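Local coordinates for putative sugar binding protein (Geobacillus stearothermophilus, PDB 6GUQ), which binds a single hexose such as galactose or, here, glucose in a cleft and probably acts as the capturing component of a sugar uptake system, at residues I118-P123 with A165-L170; V36-D41 with Q94-A99; D134-G139 with R171-E176. All coordinates share one frame; numbering follows the deposited sequence.

From the N terminus, contact 2 comes first: 36-41 meets 94-99 and closes a loop inside the first lobe, joining the ends of neighbouring strands 32-36 and 90-93. Only then does contact 1 open, where the turn after strand 115-118 reaches across the cleft to the start of helix 166-179. Contact 3 opens inside that loop, at 134-139, and closes beyond it at 171-176, so contacts 1 and 3 cross and share helix 166-179. Thr120 O to Gly95 N (2.7 Å) joins contacts 1 and 2, Asp119 O to Asn135 ND2 (3.2 Å) contacts 1 and 3. All three touch the same glucose.

Contact 1 of 3, residues I118-P123 with A165-L170. With BGC (beta-D-glucopyranose), chain B.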
loop_
_atom_site.group_PDB
_atom_site.type_symbol
_atom_site.label_atom_id
_atom_site.label_comp_id
_atom_site.label_asym_id
_atom_site.label_seq_id
_atom_site.Cartn_x
_atom_site.Cartn_y
_atom_site.Cartn_z
ATOM N N ILE A 118 6.872 1.606 -8.296
ATOM C CA ILE A 118 5.483 2.012 -8.120
ATOM C C ILE A 118 5.025 1.558 -6.739
ATOM O O ILE A 118 5.382 0.462 -6.290
ATOM C CB ILE A 118 4.579 1.443 -9.241
ATOM C CG1 ILE A 118 3.194 2.078 -9.205
ATOM C CG2 ILE A 118 4.424 -0.073 -9.149
ATOM C CD1 ILE A 118 2.378 1.784 -10.470
ATOM N N ASP A 119 4.289 2.439 -6.038
ATOM C CA ASP A 119 3.569 2.115 -4.796
ATOM C C ASP A 119 4.506 1.956 -3.597
ATOM O O ASP A 119 4.220 2.453 -2.497
ATOM C CB ASP A 119 2.708 0.860 -5.021
ATOM C CG ASP A 119 2.077 0.316 -3.740
ATOM O OD1 ASP A 119 2.748 -0.474 -3.039
ATOM O OD2 ASP A 119 0.908 0.663 -3.451
ATOM N N THR A 120 5.634 1.282 -3.800
ATOM C CA THR A 120 6.653 1.090 -2.774
ATOM C C THR A 120 8.013 1.342 -3.409
ATOM O O THR A 120 8.368 0.671 -4.385
ATOM C CB THR A 120 6.587 -0.331 -2.193
ATOM O OG1 THR A 120 5.244 -0.620 -1.783
ATOM C CG2 THR A 120 7.531 -0.480 -1.013
ATOM N N ASP A 121 8.768 2.300 -2.865
ATOM C CA ASP A 121 10.032 2.712 -3.462
ATOM C C ASP A 121 11.198 1.912 -2.880
ATOM O O ASP A 121 11.115 1.348 -1.777
ATOM C CB ASP A 121 10.272 4.218 -3.253
ATOM C CG ASP A 121 11.393 4.795 -4.174
ATOM O OD1 ASP A 121 11.744 4.148 -5.197
ATOM O OD2 ASP A 121 11.916 5.904 -3.871
ATOM N N ALA A 122 12.291 1.853 -3.668
ATOM C CA ALA A 122 13.620 1.390 -3.246
ATOM C C ALA A 122 14.606 2.517 -3.548
ATOM O O ALA A 122 15.379 2.447 -4.522
ATOM C CB ALA A 122 14.021 0.092 -3.949
ATOM N N PRO A 123 14.624 3.569 -2.721
ATOM C CA PRO A 123 15.339 4.802 -3.107
ATOM C C PRO A 123 16.851 4.646 -3.205
ATOM O O PRO A 123 17.523 5.575 -3.678
ATOM C CB PRO A 123 14.949 5.793 -2.001
ATOM C CG PRO A 123 14.606 4.913 -0.798
ATOM C CD PRO A 123 14.059 3.626 -1.355
ATOM N N ALA A 165 7.925 -5.828 4.256
ATOM C CA ALA A 165 7.627 -4.927 3.158
ATOM C C ALA A 165 7.964 -3.493 3.560
ATOM O O ALA A 165 7.689 -3.060 4.688
ATOM C CB ALA A 165 6.154 -5.055 2.753
ATOM N N ALA A 166 8.578 -2.759 2.623
ATOM C CA ALA A 166 9.183 -1.472 2.956
ATOM C C ALA A 166 8.129 -0.395 3.177
ATOM O O ALA A 166 8.299 0.483 4.032
ATOM C CB ALA A 166 10.157 -1.052 1.852
ATOM N N HIS A 167 7.043 -0.433 2.400
ATOM C CA HIS A 167 5.981 0.549 2.585
ATOM C C HIS A 167 5.230 0.302 3.880
ATOM O O HIS A 167 4.847 1.263 4.562
ATOM C CB HIS A 167 5.022 0.570 1.376
ATOM C CG HIS A 167 4.377 -0.752 1.044
ATOM N ND1 HIS A 167 4.967 -1.978 1.291
ATOM C CD2 HIS A 167 3.204 -1.025 0.415
ATOM C CE1 HIS A 167 4.173 -2.942 0.855
ATOM N NE2 HIS A 167 3.105 -2.389 0.307
ATOM N N GLN A 168 5.054 -0.971 4.246
ATOM C CA GLN A 168 4.382 -1.308 5.493
ATOM C C GLN A 168 5.172 -0.795 6.689
ATOM O O GLN A 168 4.609 -0.174 7.598
ATOM C CB GLN A 168 4.184 -2.823 5.576
ATOM C CG GLN A 168 3.315 -3.385 4.491
ATOM C CD GLN A 168 1.960 -2.713 4.459
ATOM O OE1 GLN A 168 1.083 -3.007 5.278
ATOM N NE2 GLN A 168 1.779 -1.804 3.513
ATOM N N GLN A 169 6.485 -1.047 6.706
ATOM C CA GLN A 169 7.323 -0.527 7.781
ATOM C C GLN A 169 7.209 0.981 7.896
ATOM O O GLN A 169 7.098 1.510 9.007
ATOM C CB GLN A 169 8.783 -0.909 7.556
ATOM C CG GLN A 169 9.071 -2.381 7.720
ATOM C CD GLN A 169 10.404 -2.752 7.099
ATOM O OE1 GLN A 169 10.639 -2.492 5.924
ATOM N NE2 GLN A 169 11.278 -3.362 7.884
ATOM N N LEU A 170 7.239 1.691 6.751
ATOM C CA LEU A 170 7.166 3.151 6.770
ATOM C C LEU A 170 5.817 3.627 7.307
ATOM O O LEU A 170 5.766 4.558 8.122
ATOM C CB LEU A 170 7.441 3.725 5.363
ATOM C CG LEU A 170 8.896 3.591 4.854
ATOM C CD1 LEU A 170 9.085 3.953 3.380
ATOM C CD2 LEU A 170 9.872 4.425 5.692
HETATM C C2 BGC B . -0.659 -1.066 -0.595
HETATM C C3 BGC B . -0.231 -2.155 -1.516
HETATM C C4 BGC B . -0.663 -3.473 -0.953
HETATM C C5 BGC B . -2.164 -3.535 -0.785
HETATM C C6 BGC B . -2.487 -4.840 -0.120
HETATM C C1 BGC B . -2.150 -1.102 -0.302
HETATM O O1 BGC B . -2.404 -0.281 0.752
HETATM O O2 BGC B . -0.365 0.252 -1.104
HETATM O O3 BGC B . 1.212 -2.216 -1.510
HETATM O O4 BGC B . -0.301 -4.567 -1.795
HETATM O O5 BGC B . -2.631 -2.457 0.083
HETATM O O6 BGC B . -3.872 -5.012 -0.147
#
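Thr120 and His167 bring the two backbones closest, 5.4 Å from CA to CA, where a loop meets the first turn of helix 166-179. After strand 115-118 the loop makes a gamma turn: Asp119 has positive phi (74°), and Thr120 N bonds to Ile118 O. This is the cleft of a two-lobed, type I periplasmic binding protein: the loop belongs to one lobe, the start of the helix, with Ala165 at the N-cap position, to the other. The side chains of Thr120 and His167 cross at about a right angle. Thr120 OG1 sits over one face of the imidazole, offset toward its rim and 3.0 Å from His167 CG, while Thr120 CB makes a CH-pi contact at 4.2 Å from the ring centroid. Gln168 NE2 lies over the centre of the opposite face, sandwiching the ring. His167 CG stands between the backbone N and the carbonyl carbon (chi1 57°), which lays the ring alongside the loop, one face under Thr120, NE2 pointing at the glucose. Thr120 CG2 packs on Ala166 CB. Thr120 OG1 donates to Asp119 OD1 on the anti side, somewhat out of the carboxylate plane, which probably steadies that group. The glucose O2 donates to Asp119 OD2 at 2.7 Å. Its O3 joins both lobes, donating to Asp119 OD1 at 2.8 Å and accepting from His167 NE2 at 2.6 Å.

Contact 2 of 3, residues V36-D41 with Q94-A99. With BGC (beta-D-glucopyranose), chain B.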
loop_
_atom_site.group_PDB
_atom_site.type_symbol
_atom_site.label_atom_id
_atom_site.label_comp_id
_atom_site.label_asym_id
_atom_site.label_seq_id
_atom_site.Cartn_x
_atom_site.Cartn_y
_atom_site.Cartn_z
ATOM N N VAL A 36 4.303 -5.365 -12.587
ATOM C CA VAL A 36 4.256 -6.482 -11.650
ATOM C C VAL A 36 3.570 -6.007 -10.366
ATOM O O VAL A 36 4.138 -5.174 -9.648
ATOM C CB VAL A 36 5.665 -7.005 -11.348
ATOM C CG1 VAL A 36 5.602 -8.135 -10.336
ATOM C CG2 VAL A 36 6.359 -7.423 -12.630
ATOM N N PRO A 37 2.383 -6.521 -10.031
ATOM C CA PRO A 37 1.752 -6.195 -8.739
ATOM C C PRO A 37 2.272 -7.068 -7.603
ATOM O O PRO A 37 2.937 -8.080 -7.816
ATOM C CB PRO A 37 0.276 -6.492 -8.991
ATOM C CG PRO A 37 0.333 -7.651 -9.929
ATOM C CD PRO A 37 1.492 -7.331 -10.878
ATOM N N GLU A 38 1.923 -6.670 -6.368
ATOM C CA GLU A 38 2.260 -7.496 -5.199
ATOM C C GLU A 38 1.520 -8.834 -5.220
ATOM O O GLU A 38 2.038 -9.841 -4.714
ATOM C CB GLU A 38 1.950 -6.741 -3.895
ATOM C CG GLU A 38 2.444 -7.441 -2.606
ATOM C CD GLU A 38 2.595 -6.500 -1.392
ATOM O OE1 GLU A 38 2.176 -5.328 -1.471
ATOM O OE2 GLU A 38 3.113 -6.948 -0.338
ATOM N N GLU A 39 0.330 -8.859 -5.821
ATOM C CA GLU A 39 -0.519 -10.042 -5.899
ATOM C C GLU A 39 -1.538 -9.784 -6.999
ATOM O O GLU A 39 -2.152 -8.713 -7.034
ATOM C CB GLU A 39 -1.201 -10.326 -4.545
ATOM C CG GLU A 39 -2.276 -11.410 -4.545
ATOM C CD GLU A 39 -2.646 -11.867 -3.134
ATOM O OE1 GLU A 39 -1.755 -12.325 -2.377
ATOM O OE2 GLU A 39 -3.832 -11.746 -2.771
ATOM N N LEU A 40 -1.717 -10.764 -7.884
ATOM C CA LEU A 40 -2.394 -10.521 -9.154
ATOM C C LEU A 40 -3.802 -9.957 -8.948
ATOM O O LEU A 40 -4.101 -8.836 -9.379
ATOM C CB LEU A 40 -2.425 -11.816 -9.973
ATOM C CG LEU A 40 -2.570 -11.729 -11.502
ATOM C CD1 LEU A 40 -2.721 -13.128 -12.077
ATOM C CD2 LEU A 40 -3.741 -10.857 -11.950
ATOM N N ASP A 41 -4.685 -10.718 -8.285
ATOM C CA ASP A 41 -6.101 -10.367 -8.220
ATOM C C ASP A 41 -6.470 -9.551 -6.974
ATOM O O ASP A 41 -7.664 -9.368 -6.694
ATOM C CB ASP A 41 -6.970 -11.629 -8.312
ATOM C CG ASP A 41 -8.435 -11.317 -8.677
ATOM O OD1 ASP A 41 -8.678 -10.502 -9.598
ATOM O OD2 ASP A 41 -9.349 -11.890 -8.041
ATOM N N GLN A 94 7.006 -2.718 -7.614
ATOM C CA GLN A 94 7.318 -2.330 -6.245
ATOM C C GLN A 94 8.778 -2.617 -5.926
ATOM O O GLN A 94 9.368 -3.578 -6.425
ATOM C CB GLN A 94 6.470 -3.114 -5.230
ATOM C CG GLN A 94 5.058 -2.648 -4.972
ATOM C CD GLN A 94 4.256 -3.726 -4.195
ATOM O OE1 GLN A 94 4.209 -4.890 -4.609
ATOM N NE2 GLN A 94 3.658 -3.343 -3.068
ATOM N N GLY A 95 9.343 -1.805 -5.038
ATOM C CA GLY A 95 10.659 -2.080 -4.499
ATOM C C GLY A 95 10.520 -2.622 -3.098
ATOM O O GLY A 95 10.862 -1.958 -2.113
ATOM N N LEU A 96 10.043 -3.865 -3.028
ATOM C CA LEU A 96 9.363 -4.374 -1.839
ATOM C C LEU A 96 10.287 -4.453 -0.631
ATOM O O LEU A 96 9.931 -3.994 0.458
ATOM C CB LEU A 96 8.760 -5.734 -2.149
ATOM C CG LEU A 96 7.455 -6.010 -1.421
ATOM C CD1 LEU A 96 6.675 -4.720 -1.171
ATOM C CD2 LEU A 96 6.655 -6.973 -2.265
ATOM N N THR A 97 11.463 -5.055 -0.786
ATOM C CA THR A 97 12.418 -5.156 0.310
ATOM C C THR A 97 13.802 -4.738 -0.163
ATOM O O THR A 97 14.225 -5.087 -1.272
ATOM C CB THR A 97 12.495 -6.576 0.887
ATOM O OG1 THR A 97 13.452 -7.330 0.141
ATOM C CG2 THR A 97 11.139 -7.283 0.818
ATOM N N GLU A 98 14.512 -4.012 0.706
ATOM C CA GLU A 98 15.815 -3.461 0.357
ATOM C C GLU A 98 16.850 -4.555 0.118
ATOM O O GLU A 98 17.712 -4.411 -0.755
ATOM C CB GLU A 98 16.281 -2.494 1.459
ATOM C CG GLU A 98 17.712 -1.952 1.294
ATOM C CD GLU A 98 18.020 -0.723 2.169
ATOM O OE1 GLU A 98 19.150 -0.190 2.081
ATOM O OE2 GLU A 98 17.141 -0.286 2.941
ATOM N N ALA A 99 16.780 -5.655 0.856
ATOM C CA ALA A 99 17.815 -6.675 0.751
ATOM C C ALA A 99 17.686 -7.521 -0.513
ATOM O O ALA A 99 18.704 -7.980 -1.048
ATOM C CB ALA A 99 17.781 -7.577 1.988
HETATM C C2 BGC B . -0.659 -1.066 -0.595
HETATM C C3 BGC B . -0.231 -2.155 -1.516
HETATM C C4 BGC B . -0.663 -3.473 -0.953
HETATM C C5 BGC B . -2.164 -3.535 -0.785
HETATM C C6 BGC B . -2.487 -4.840 -0.120
HETATM C C1 BGC B . -2.150 -1.102 -0.302
HETATM O O1 BGC B . -2.404 -0.281 0.752
HETATM O O2 BGC B . -0.365 0.252 -1.104
HETATM O O3 BGC B . 1.212 -2.216 -1.510
HETATM O O4 BGC B . -0.301 -4.567 -1.795
HETATM O O5 BGC B . -2.631 -2.457 0.083
HETATM O O6 BGC B . -3.872 -5.012 -0.147
#
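Glu38 and Gln94 form the close-packed centre of this contact, both buried, in the loops that follow the adjacent parallel strands 32-36 and 90-93 of the first lobe. Gln94 NE2 gives Glu38 OE1 a hydrogen bond of 2.9 Å that is essentially straight (179°). The acceptor lies in the plane of the Gln94 amide, yet the donor comes from above the carboxylate plane, the two planes being 60° apart. Both chains run extended beyond CG, and Glu38 CG is placed anti to the backbone N (chi1 -172°), which sends the carboxylate toward the sugar. At the other end of the amide, Gln94 OE1 presses on Glu38 CB at 3.0 Å, and Leu96 CD2 approaches Glu38 OE2 more loosely, at 4.0 Å. Away from this centre the segments diverge: Asp41 on one and Glu98 and Ala99 on the other are solvent-exposed and do not meet. Gln94 NE2 also donates to Asp119 OD1, so a single amide nitrogen bridges two sugar-binding carboxylates. Glu38 OE1 accepts O4 of the glucose as well, at 2.6 Å; in galactose, with O4 axial, the hydroxyl would point another way and this bond would probably differ in geometry.

Contact 3 of 3, residues D134-G139 with R171-E176; sequences DNYYAG and RVRGFE. With BGC (beta-D-glucopyranose), chain B.
Arg171 grips Asn135 side-on, NE and NH2 both donating to the single oxygen OD1, at 3.2 Å from NE and 3.1 Å from NH2. OD1 lies near the guanidinium plane, but the amide is turned by 50° against it, and both donors come to OD1 from the same face, NH2 tilted from the carbonyl plane and NE well above it. The edge of the guanidinium that points to the cleft takes the sugar: NH1 donates to glucose O1 and NH2 to glucose O2, each at 2.9 Å. NH2 is therefore shared between ligand and Asn135. In the second shell, Thr220 O accepts from Arg171 NH1, and Asn135 ND2 donates to Asp119 O, which probably fixes which way round the amide sits. The Arg171 chain is extended from CG to NE, carrying the charge to the cleft, with CG passing 3.5 Å from Asn135 O.

Behind this pair, the second lobe of the type I periplasmic binding protein fold packs helix 135-149 on helix 166-179. The short segments cross at -46°, their axes 6.5 Å apart, a closeness reached where Gly139 and Gly174 meet without side chains. Gly139 CA points a C-H at Arg171 O (3.4 Å), and Gly139 O lies 3.2 Å from Phe175 CA and near the edge of the Phe175 ring, which stacks with Tyr218. Gly174 CA sits over one face of Tyr136, 3.9 Å from the ring centroid. Tyr136 CG is anti to the backbone N (chi1 176°), and although its CB points away from the other helix, the ring folds back over the glycine. Farther out, Arg173 CG touches Tyr136 CE2, and Asp177 takes both Tyr136 OH, by a hydrogen bond, and Arg173 NE, by a salt bridge.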
loop_
_atom_site.group_PDB
_atom_site.type_symbol
_atom_site.label_atom_id
_atom_site.label_comp_id
_atom_site.label_asym_id
_atom_site.label_seq_id
_atom_site.Cartn_x
_atom_site.Cartn_y
_atom_site.Cartn_z
ATOM N N ASP A 134 3.944 8.870 -0.622
ATOM C CA ASP A 134 4.941 9.045 0.429
ATOM C C ASP A 134 4.483 8.185 1.605
ATOM O O ASP A 134 3.615 8.583 2.390
ATOM C CB ASP A 134 5.072 10.514 0.814
ATOM C CG ASP A 134 6.212 10.769 1.801
ATOM O OD1 ASP A 134 6.674 9.809 2.470
ATOM O OD2 ASP A 134 6.631 11.943 1.914
ATOM N N ASN A 135 5.028 7.005 1.713
ATOM C CA ASN A 135 4.592 6.054 2.681
ATOM C C ASN A 135 4.748 6.434 4.112
ATOM O O ASN A 135 3.907 6.145 4.865
ATOM C CB ASN A 135 5.155 4.683 2.369
ATOM C CG ASN A 135 4.490 4.038 1.191
ATOM O OD1 ASN A 135 3.319 4.048 1.076
ATOM N ND2 ASN A 135 5.258 3.467 0.330
ATOM N N TYR A 136 5.828 7.075 4.487
ATOM C CA TYR A 136 6.005 7.509 5.843
ATOM C C TYR A 136 4.969 8.547 6.194
ATOM O O TYR A 136 4.398 8.522 7.234
ATOM C CB TYR A 136 7.372 8.102 6.017
ATOM C CG TYR A 136 7.637 8.660 7.363
ATOM C CD1 TYR A 136 7.238 9.918 7.700
ATOM C CD2 TYR A 136 8.295 7.941 8.291
ATOM C CE1 TYR A 136 7.482 10.428 8.924
ATOM C CE2 TYR A 136 8.546 8.455 9.515
ATOM C CZ TYR A 136 8.129 9.697 9.809
ATOM O OH TYR A 136 8.386 10.195 11.012
ATOM N N TYR A 137 4.748 9.452 5.297
ATOM C CA TYR A 137 3.830 10.481 5.567
ATOM C C TYR A 137 2.401 10.005 5.655
ATOM O O TYR A 137 1.652 10.553 6.372
ATOM C CB TYR A 137 4.033 11.541 4.543
ATOM C CG TYR A 137 3.418 12.810 4.902
ATOM C CD1 TYR A 137 2.283 13.234 4.257
ATOM C CD2 TYR A 137 3.929 13.578 5.889
ATOM C CE1 TYR A 137 1.687 14.412 4.575
ATOM C CE2 TYR A 137 3.323 14.742 6.233
ATOM C CZ TYR A 137 2.205 15.146 5.559
ATOM O OH TYR A 137 1.586 16.315 5.862
ATOM N N ALA A 138 2.025 8.987 4.913
ATOM C CA ALA A 138 0.724 8.455 4.975
ATOM C C ALA A 138 0.538 7.903 6.348
ATOM O O ALA A 138 -0.429 8.158 6.963
ATOM C CB ALA A 138 0.580 7.382 3.957
ATOM N N GLY A 139 1.479 7.132 6.828
ATOM C CA GLY A 139 1.346 6.593 8.170
ATOM C C GLY A 139 1.342 7.670 9.238
ATOM O O GLY A 139 0.674 7.532 10.275
ATOM N N ARG A 171 4.712 3.012 6.865
ATOM C CA ARG A 171 3.412 3.383 7.422
ATOM C C ARG A 171 3.335 3.085 8.920
ATOM O O ARG A 171 2.668 3.810 9.671
ATOM C CB ARG A 171 2.283 2.677 6.668
ATOM C CG ARG A 171 2.181 3.092 5.206
ATOM C CD ARG A 171 1.293 2.142 4.419
ATOM N NE ARG A 171 1.477 2.310 2.982
ATOM C CZ ARG A 171 0.702 1.770 2.043
ATOM N NH1 ARG A 171 -0.320 1.007 2.368
ATOM N NH2 ARG A 171 0.949 1.998 0.756
ATOM N N VAL A 172 4.031 2.052 9.390
ATOM C CA VAL A 172 4.042 1.820 10.827
ATOM C C VAL A 172 4.895 2.880 11.511
ATOM O O VAL A 172 4.484 3.492 12.505
ATOM C CB VAL A 172 4.514 0.386 11.144
ATOM C CG1 VAL A 172 4.702 0.191 12.629
ATOM C CG2 VAL A 172 3.511 -0.632 10.628
ATOM N N ARG A 173 6.075 3.156 10.957
ATOM C CA ARG A 173 6.996 4.076 11.623
ATOM C C ARG A 173 6.453 5.507 11.618
ATOM O O ARG A 173 6.569 6.223 12.622
ATOM C CB ARG A 173 8.374 3.975 10.973
ATOM C CG ARG A 173 9.441 4.894 11.540
ATOM C CD ARG A 173 9.579 4.800 13.058
ATOM N NE ARG A 173 10.343 5.946 13.562
ATOM C CZ ARG A 173 11.651 5.932 13.810
ATOM N NH1 ARG A 173 12.261 7.034 14.249
ATOM N NH2 ARG A 173 12.346 4.810 13.625
ATOM N N GLY A 174 5.798 5.918 10.533
ATOM C CA GLY A 174 5.160 7.227 10.521
ATOM C C GLY A 174 4.082 7.376 11.576
ATOM O O GLY A 174 3.962 8.423 12.213
ATOM N N PHE A 175 3.288 6.322 11.781
ATOM C CA PHE A 175 2.228 6.362 12.775
ATOM C C PHE A 175 2.810 6.464 14.179
ATOM O O PHE A 175 2.376 7.299 14.985
ATOM C CB PHE A 175 1.360 5.118 12.616
ATOM C CG PHE A 175 0.262 4.978 13.641
ATOM C CD1 PHE A 175 0.506 4.356 14.862
ATOM C CD2 PHE A 175 -1.030 5.407 13.355
ATOM C CE1 PHE A 175 -0.516 4.195 15.797
ATOM C CE2 PHE A 175 -2.045 5.264 14.277
ATOM C CZ PHE A 175 -1.796 4.649 15.503
ATOM N N GLU A 176 3.789 5.611 14.494
ATOM C CA GLU A 176 4.450 5.687 15.794
ATOM C C GLU A 176 4.972 7.096 16.062
ATOM O O GLU A 176 4.734 7.665 17.136
ATOM C CB GLU A 176 5.588 4.669 15.852
ATOM C CG GLU A 176 5.147 3.228 16.127
ATOM C CD GLU A 176 6.241 2.218 15.792
ATOM O OE1 GLU A 176 7.196 2.603 15.068
ATOM O OE2 GLU A 176 6.138 1.046 16.230
HETATM C C2 BGC B . -0.659 -1.066 -0.595
HETATM C C3 BGC B . -0.231 -2.155 -1.516
HETATM C C4 BGC B . -0.663 -3.473 -0.953
HETATM C C5 BGC B . -2.164 -3.535 -0.785
HETATM C C6 BGC B . -2.487 -4.840 -0.120
HETATM C C1 BGC B . -2.150 -1.102 -0.302
HETATM O O1 BGC B . -2.404 -0.281 0.752
HETATM O O2 BGC B . -0.365 0.252 -1.104
HETATM O O3 BGC B . 1.212 -2.216 -1.510
HETATM O O4 BGC B . -0.301 -4.567 -1.795
HETATM O O5 BGC B . -2.631 -2.457 0.083
HETATM O O6 BGC B . -3.872 -5.012 -0.147
#